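Wnt inhibitor of Dorsal protein (Drosophila melanogaster, PDB 4KRR) probably acts, as a secreted Wnt ligand whose N-terminal domain and linker form this chain, through frizzled receptors on a cascade of genes in the nucleus. Local coordinates at residues P5-W8 against E9-T12; L70-D73 against C74-V78; G123-L126 against Q127-E131. All coordinates share one frame; numbering follows the deposited sequence.

Overall arrangement
The three contacts come in series along the N-terminal domain-linker piece, and each lies at an end of a helix: interaction 1 at the start of helix 8-26, interaction 2 where helix 53-75 finishes, and interaction 3 at the passage from helix 113-127 into strand 130-136. Interactions 1 and 2 are neighbours, with centres 11 Å apart, and they pack directly, Trp8 CH2 lying 3.9 Å from Leu70 CD2. Interaction 3 is separate: its centre is 16 Å from that of interaction 2 and 22 Å from that of interaction 1. The first two thus bring two helix ends together near the sodium site, while the third marks the turn from the helices to the two-stranded antiparallel sheet.

Interaction 1 of 3, residues P5-W8 against E9-T12; sequences PLSW and EDIT
Thr12 reaches back one helical turn to Trp8 and grips its carbonyl twice. The hydroxyl OG1 donates to Trp8 O at 2.8 Å, tilted 20° from the carbonyl plane, while the Thr12 N to Trp8 O bond measures 3.0 Å with the donor above that plane. OG1 is turned back to this oxygen because it stands beside the threonine's own backbone N, opposite the carbonyl carbon (chi1 -60°). A valine here has no hydroxyl, and of the two bonds Trp8 O would probably keep just the one from the backbone N-H. One residue earlier the geometry is plainer, Ile11 N meeting Ser7 O at 3.2 Å in the carbonyl plane. Ser7 is the N-cap residue of helix 8-26, so this bond belongs to the helix's first turn. A weak bond from Ser7 OG to Asp10 OD2, 3.3 Å long, spans the same turn. The apolar side is built from Leu6 and Ile11, which cross at about a right angle with Leu6 CD1 3.9 Å from Ile11 CG1. Leu6 CG also sits 4.1 Å above one face of the Trp8 ring, offset toward the rim. Farther out, His107 stacks on the Trp8 ring, and Ile66 and Thr69 of helix 53-75 pack against Ile11.

Interaction 2 of 3, residues L70-D73 against C74-V78; sequences LTKD and CANGV. With NA (sodium ion), chain F.
Cys74 packs back on Leu70, one turn earlier in helix 53-75, by both backbone and side chain. Its N donates to Leu70 O at 3.1 Å, and SG, engaged in the disulfide to Cys82, lies 3.8 Å from Leu70 CD1. The sulfur faces this way because it is anti to its own carbonyl carbon and beside the backbone N (chi1 -80°). Ala75 continues the helical pattern with a bond from its N to Thr71 O, whereas the Thr71 hydroxyl turns to Val67 O. Asn76 makes the next bond, from its N to Lys72 O at 2.9 Å, and lays its amide obliquely across the lysine, ND2 3.6 Å from the aliphatic Lys72 CG. Gly77 is the first residue to leave helical phi/psi: its phi is positive, 72°, and the chain closes as a Schellman motif. One of its bonds, Gly77 N to Cys74 O at 3.0 Å, falls on the carbonyl oxygen that also binds the sodium ion at 2.7 Å. That oxygen is therefore held from the helix end and by the metal, whose site Ile79 and Cys82 complete. The other bond of the motif runs from Val78 N to Asp73 O, 3.2 Å, nearly along the C=O axis. Val78 and Asp73 then lie side by side, pointing the same way, and CG1 of the valine rests 3.6 Å from Asp73 CB. The Asp73 carboxylate has its own partner beyond the turn, a salt bridge from OD2 to Lys14 of helix 8-26.

Interaction 3 of 3, residues G123-L126 against Q127-E131; sequences GALL and QRSLE
Gln127, Arg128 and Ser129 fold back on Gly123-Leu126 in a local contact at the C-terminal end of helix 113-127, where the chain leaves the helix for strand 130-136. Evidence for the ending comes first from the backbone. Gln127 N still bonds to Gly123 O at 3.2 Å, and Arg128 N to Ala124 O at the same length, but Arg128 is the first residue to leave helical angles (phi -104°). Beyond it Ser129 N makes only a weak bond, 3.4 Å, to Leu126 O. The shorter link comes from the side chain: OG donates to Leu125 O at 2.6 Å, approaching from above the carbonyl plane, 51° out of it. The buried hydroxyl is thus satisfied by a carbonyl of the last helical turn and lies 3.8 Å from Leu125 CG.

Arg128 runs the other way. Its CG stands between the backbone N and the carbonyl carbon (chi1 65°), and the extended chain from there to NE carries the guanidinium back along the helix. One face of that group lies over Leu125 CA, 3.6 Å from the plane and offset toward its rim, while Leu125 CD1 comes to 3.8 Å from NH2. The arginine and leucine side chains cross at about a right angle. NH2 also hydrogen-bonds to a glycerol, probably from the crystallisation liquor.

Around this junction, Leu125 packs on Ile161, Leu165 and Met168 of helix 158-170, Leu126 meets Leu101 of helix 97-107, and the backbone of Glu131 pairs with Val154 to enter the antiparallel sheet of strands 130-136 and 149-155.

Interaction 1 of 3, residues P5-W8 against E9-T12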
loop_
_atom_site.group_PDB
_atom_site.type_symbol
_atom_site.label_atom_id
_atom_site.label_comp_id
_atom_site.label_asym_id
_atom_site.label_seq_id
_atom_site.Cartn_x
_atom_site.Cartn_y
_atom_site.Cartn_z
ATOM N N PRO A 5 4.700 -8.371 -20.101
ATOM C CA PRO A 5 4.843 -6.919 -20.266
ATOM C C PRO A 5 3.941 -6.147 -19.299
ATOM O O PRO A 5 2.749 -6.443 -19.195
ATOM C CB PRO A 5 4.428 -6.680 -21.726
ATOM C CG PRO A 5 3.590 -7.862 -22.092
ATOM C CD PRO A 5 4.127 -9.021 -21.291
ATOM N N LEU A 6 4.523 -5.184 -18.590
ATOM C CA LEU A 6 3.815 -4.441 -17.557
ATOM C C LEU A 6 2.627 -3.644 -18.091
ATOM O O LEU A 6 2.775 -2.813 -18.985
ATOM C CB LEU A 6 4.773 -3.501 -16.817
ATOM C CG LEU A 6 4.139 -2.474 -15.879
ATOM C CD1 LEU A 6 3.375 -3.165 -14.760
ATOM C CD2 LEU A 6 5.206 -1.552 -15.317
ATOM N N SER A 7 1.450 -3.907 -17.529
ATOM C CA SER A 7 0.247 -3.145 -17.844
ATOM C C SER A 7 -0.272 -2.463 -16.587
ATOM O O SER A 7 -0.746 -3.124 -15.664
ATOM C CB SER A 7 -0.835 -4.061 -18.414
ATOM O OG SER A 7 -2.063 -3.364 -18.550
ATOM N N TRP A 8 -0.179 -1.137 -16.547
ATOM C CA TRP A 8 -0.615 -0.388 -15.375
ATOM C C TRP A 8 -2.127 -0.433 -15.189
ATOM O O TRP A 8 -2.627 -0.242 -14.081
ATOM C CB TRP A 8 -0.116 1.058 -15.432
ATOM C CG TRP A 8 1.313 1.198 -15.002
ATOM C CD1 TRP A 8 2.390 1.451 -15.801
ATOM C CD2 TRP A 8 1.822 1.078 -13.667
ATOM N NE1 TRP A 8 3.537 1.505 -15.045
ATOM C CE2 TRP A 8 3.216 1.277 -13.733
ATOM C CE3 TRP A 8 1.234 0.824 -12.424
ATOM C CZ2 TRP A 8 4.031 1.230 -12.603
ATOM C CZ3 TRP A 8 2.044 0.778 -11.304
ATOM C CH2 TRP A 8 3.427 0.980 -11.401
ATOM N N GLU A 9 -2.849 -0.695 -16.272
ATOM C CA GLU A 9 -4.302 -0.812 -16.213
ATOM C C GLU A 9 -4.724 -2.036 -15.403
ATOM O O GLU A 9 -5.628 -1.962 -14.572
ATOM C CB GLU A 9 -4.888 -0.882 -17.624
ATOM C CG GLU A 9 -6.386 -1.144 -17.667
ATOM C CD GLU A 9 -6.940 -1.135 -19.079
ATOM O OE1 GLU A 9 -6.770 -0.113 -19.777
ATOM O OE2 GLU A 9 -7.541 -2.149 -19.492
ATOM N N ASP A 10 -4.060 -3.161 -15.648
ATOM C CA ASP A 10 -4.378 -4.402 -14.951
ATOM C C ASP A 10 -3.898 -4.371 -13.504
ATOM O O ASP A 10 -4.594 -4.833 -12.601
ATOM C CB ASP A 10 -3.768 -5.598 -15.684
ATOM C CG ASP A 10 -4.243 -5.704 -17.117
ATOM O OD1 ASP A 10 -5.348 -5.206 -17.416
ATOM O OD2 ASP A 10 -3.513 -6.288 -17.945
ATOM N N ILE A 11 -2.704 -3.825 -13.292
ATOM C CA ILE A 11 -2.128 -3.731 -11.956
ATOM C C ILE A 11 -2.987 -2.860 -11.043
ATOM O O ILE A 11 -3.333 -3.262 -9.930
ATOM C CB ILE A 11 -0.692 -3.171 -12.000
ATOM C CG1 ILE A 11 0.246 -4.175 -12.671
ATOM C CG2 ILE A 11 -0.196 -2.858 -10.600
ATOM C CD1 ILE A 11 0.385 -5.477 -11.908
ATOM N N THR A 12 -3.335 -1.673 -11.529
ATOM C CA THR A 12 -4.178 -0.745 -10.782
ATOM C C THR A 12 -5.557 -1.341 -10.520
ATOM O O THR A 12 -6.090 -1.233 -9.417
ATOM C CB THR A 12 -4.336 0.598 -11.529
ATOM O OG1 THR A 12 -3.046 1.195 -11.715
ATOM C CG2 THR A 12 -5.223 1.552 -10.745
#

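Interaction 2 of 3, residues L70-D73 against C74-V78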
loop_
_atom_site.group_PDB
_atom_site.type_symbol
_atom_site.label_atom_id
_atom_site.label_comp_id
_atom_site.label_asym_id
_atom_site.label_seq_id
_atom_site.Cartn_x
_atom_site.Cartn_y
_atom_site.Cartn_z
ATOM N N LEU A 70 2.021 -5.425 -7.563
ATOM C CA LEU A 70 3.148 -5.313 -8.483
ATOM C C LEU A 70 4.350 -6.122 -8.006
ATOM O O LEU A 70 5.010 -6.797 -8.797
ATOM C CB LEU A 70 3.541 -3.845 -8.676
ATOM C CG LEU A 70 4.755 -3.580 -9.567
ATOM C CD1 LEU A 70 4.534 -4.150 -10.961
ATOM C CD2 LEU A 70 5.066 -2.089 -9.634
ATOM N N THR A 71 4.631 -6.048 -6.709
ATOM C CA THR A 71 5.728 -6.804 -6.118
ATOM C C THR A 71 5.503 -8.306 -6.270
ATOM O O THR A 71 6.406 -9.047 -6.670
ATOM C CB THR A 71 5.881 -6.483 -4.621
ATOM O OG1 THR A 71 6.053 -5.072 -4.447
ATOM C CG2 THR A 71 7.078 -7.218 -4.032
ATOM N N LYS A 72 4.289 -8.746 -5.953
ATOM C CA LYS A 72 3.949 -10.164 -5.988
ATOM C C LYS A 72 3.962 -10.714 -7.410
ATOM O O LYS A 72 4.531 -11.775 -7.668
ATOM C CB LYS A 72 2.582 -10.401 -5.340
ATOM C CG LYS A 72 2.213 -11.865 -5.174
ATOM C CD LYS A 72 0.913 -12.021 -4.402
ATOM C CE LYS A 72 0.594 -13.485 -4.141
ATOM N NZ LYS A 72 -0.673 -13.657 -3.377
ATOM N N ASP A 73 3.339 -9.986 -8.331
ATOM C CA ASP A 73 3.259 -10.420 -9.722
ATOM C C ASP A 73 4.626 -10.468 -10.397
ATOM O O ASP A 73 4.872 -11.322 -11.249
ATOM C CB ASP A 73 2.300 -9.529 -10.511
ATOM C CG ASP A 73 0.849 -9.777 -10.151
ATOM O OD1 ASP A 73 0.590 -10.277 -9.036
ATOM O OD2 ASP A 73 -0.030 -9.474 -10.983
ATOM N N CYS A 74 5.512 -9.553 -10.016
ATOM C CA CYS A 74 6.875 -9.549 -10.537
ATOM C C CYS A 74 7.612 -10.810 -10.107
ATOM O O CYS A 74 8.282 -11.455 -10.913
ATOM C CB CYS A 74 7.642 -8.314 -10.059
ATOM S SG CYS A 74 7.296 -6.803 -10.992
ATOM N N ALA A 75 7.477 -11.155 -8.831
ATOM C CA ALA A 75 8.115 -12.347 -8.288
ATOM C C ALA A 75 7.541 -13.612 -8.918
ATOM O O ALA A 75 8.253 -14.595 -9.114
ATOM C CB ALA A 75 7.962 -12.386 -6.779
ATOM N N ASN A 76 6.251 -13.577 -9.243
ATOM C CA ASN A 76 5.596 -14.709 -9.888
ATOM C C ASN A 76 5.958 -14.819 -11.367
ATOM O O ASN A 76 5.558 -15.765 -12.043
ATOM C CB ASN A 76 4.076 -14.627 -9.716
ATOM C CG ASN A 76 3.646 -14.724 -8.264
ATOM O OD1 ASN A 76 4.309 -15.368 -7.448
ATOM N ND2 ASN A 76 2.530 -14.085 -7.934
ATOM N N GLY A 77 6.713 -13.843 -11.860
ATOM C CA GLY A 77 7.226 -13.874 -13.218
ATOM C C GLY A 77 6.186 -13.649 -14.299
ATOM O O GLY A 77 6.376 -14.064 -15.443
ATOM N N VAL A 78 5.087 -12.989 -13.946
ATOM C CA VAL A 78 4.017 -12.735 -14.904
ATOM C C VAL A 78 4.207 -11.378 -15.587
ATOM O O VAL A 78 3.528 -11.056 -16.562
ATOM C CB VAL A 78 2.625 -12.812 -14.235
ATOM C CG1 VAL A 78 2.312 -11.520 -13.505
ATOM C CG2 VAL A 78 1.547 -13.122 -15.266
HETATM NA NA NA F . 7.648 -11.102 -13.499
#

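Interaction 3 of 3, residues G123-L126 against Q127-E131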
loop_
_atom_site.group_PDB
_atom_site.type_symbol
_atom_site.label_atom_id
_atom_site.label_comp_id
_atom_site.label_asym_id
_atom_site.label_seq_id
_atom_site.Cartn_x
_atom_site.Cartn_y
_atom_site.Cartn_z
ATOM N N GLY A 123 5.564 3.586 1.714
ATOM C CA GLY A 123 6.747 2.960 1.155
ATOM C C GLY A 123 7.575 2.243 2.205
ATOM O O GLY A 123 7.966 1.091 2.019
ATOM N N ALA A 124 7.834 2.930 3.314
ATOM C CA ALA A 124 8.621 2.376 4.411
ATOM C C ALA A 124 7.929 1.181 5.065
ATOM O O ALA A 124 8.583 0.228 5.485
ATOM C CB ALA A 124 8.907 3.451 5.447
ATOM N N LEU A 125 6.604 1.245 5.151
ATOM C CA LEU A 125 5.820 0.168 5.738
ATOM C C LEU A 125 5.967 -1.115 4.931
ATOM O O LEU A 125 6.223 -2.181 5.485
ATOM C CB LEU A 125 4.346 0.557 5.813
ATOM C CG LEU A 125 3.407 -0.593 6.185
ATOM C CD1 LEU A 125 3.550 -0.979 7.656
ATOM C CD2 LEU A 125 1.971 -0.240 5.842
ATOM N N LEU A 126 5.805 -0.999 3.618
ATOM C CA LEU A 126 5.931 -2.142 2.721
ATOM C C LEU A 126 7.336 -2.730 2.744
ATOM O O LEU A 126 7.521 -3.919 2.490
ATOM C CB LEU A 126 5.552 -1.740 1.296
ATOM C CG LEU A 126 4.093 -1.316 1.125
ATOM C CD1 LEU A 126 3.872 -0.696 -0.242
ATOM C CD2 LEU A 126 3.169 -2.504 1.332
ATOM N N GLN A 127 8.323 -1.894 3.049
ATOM C CA GLN A 127 9.704 -2.352 3.133
ATOM C C GLN A 127 9.943 -3.161 4.401
ATOM O O GLN A 127 10.803 -4.039 4.431
ATOM C CB GLN A 127 10.673 -1.172 3.055
ATOM C CG GLN A 127 10.811 -0.587 1.659
ATOM C CD GLN A 127 11.721 0.623 1.619
ATOM O OE1 GLN A 127 11.699 1.461 2.520
ATOM N NE2 GLN A 127 12.535 0.716 0.574
ATOM N N ARG A 128 9.179 -2.868 5.448
ATOM C CA ARG A 128 9.291 -3.621 6.691
ATOM C C ARG A 128 8.130 -4.601 6.853
ATOM O O ARG A 128 7.862 -5.084 7.954
ATOM C CB ARG A 128 9.382 -2.681 7.896
ATOM C CG ARG A 128 8.139 -1.850 8.138
ATOM C CD ARG A 128 8.255 -1.057 9.428
ATOM N NE ARG A 128 7.027 -0.323 9.721
ATOM C CZ ARG A 128 6.778 0.913 9.302
ATOM N NH1 ARG A 128 7.675 1.561 8.571
ATOM N NH2 ARG A 128 5.633 1.503 9.615
ATOM N N SER A 129 7.449 -4.893 5.749
ATOM C CA SER A 129 6.334 -5.836 5.758
ATOM C C SER A 129 6.725 -7.162 5.114
ATOM O O SER A 129 5.878 -7.886 4.589
ATOM C CB SER A 129 5.120 -5.245 5.035
ATOM O OG SER A 129 4.572 -4.157 5.757
ATOM N N LEU A 130 8.014 -7.476 5.152
ATOM C CA LEU A 130 8.505 -8.717 4.571
ATOM C C LEU A 130 8.458 -9.876 5.559
ATOM O O LEU A 130 8.882 -9.749 6.707
ATOM C CB LEU A 130 9.933 -8.547 4.048
ATOM C CG LEU A 130 10.102 -7.812 2.718
ATOM C CD1 LEU A 130 11.572 -7.732 2.354
ATOM C CD2 LEU A 130 9.312 -8.504 1.616
ATOM N N GLU A 131 7.930 -11.002 5.098
ATOM C CA GLU A 131 8.046 -12.262 5.815
ATOM C C GLU A 131 8.815 -13.223 4.923
ATOM O O GLU A 131 9.411 -12.806 3.932
ATOM C CB GLU A 131 6.664 -12.824 6.147
ATOM C CG GLU A 131 5.999 -12.137 7.331
ATOM C CD GLU A 131 4.604 -12.662 7.612
ATOM O OE1 GLU A 131 4.120 -13.523 6.844
ATOM O OE2 GLU A 131 3.991 -12.208 8.604
#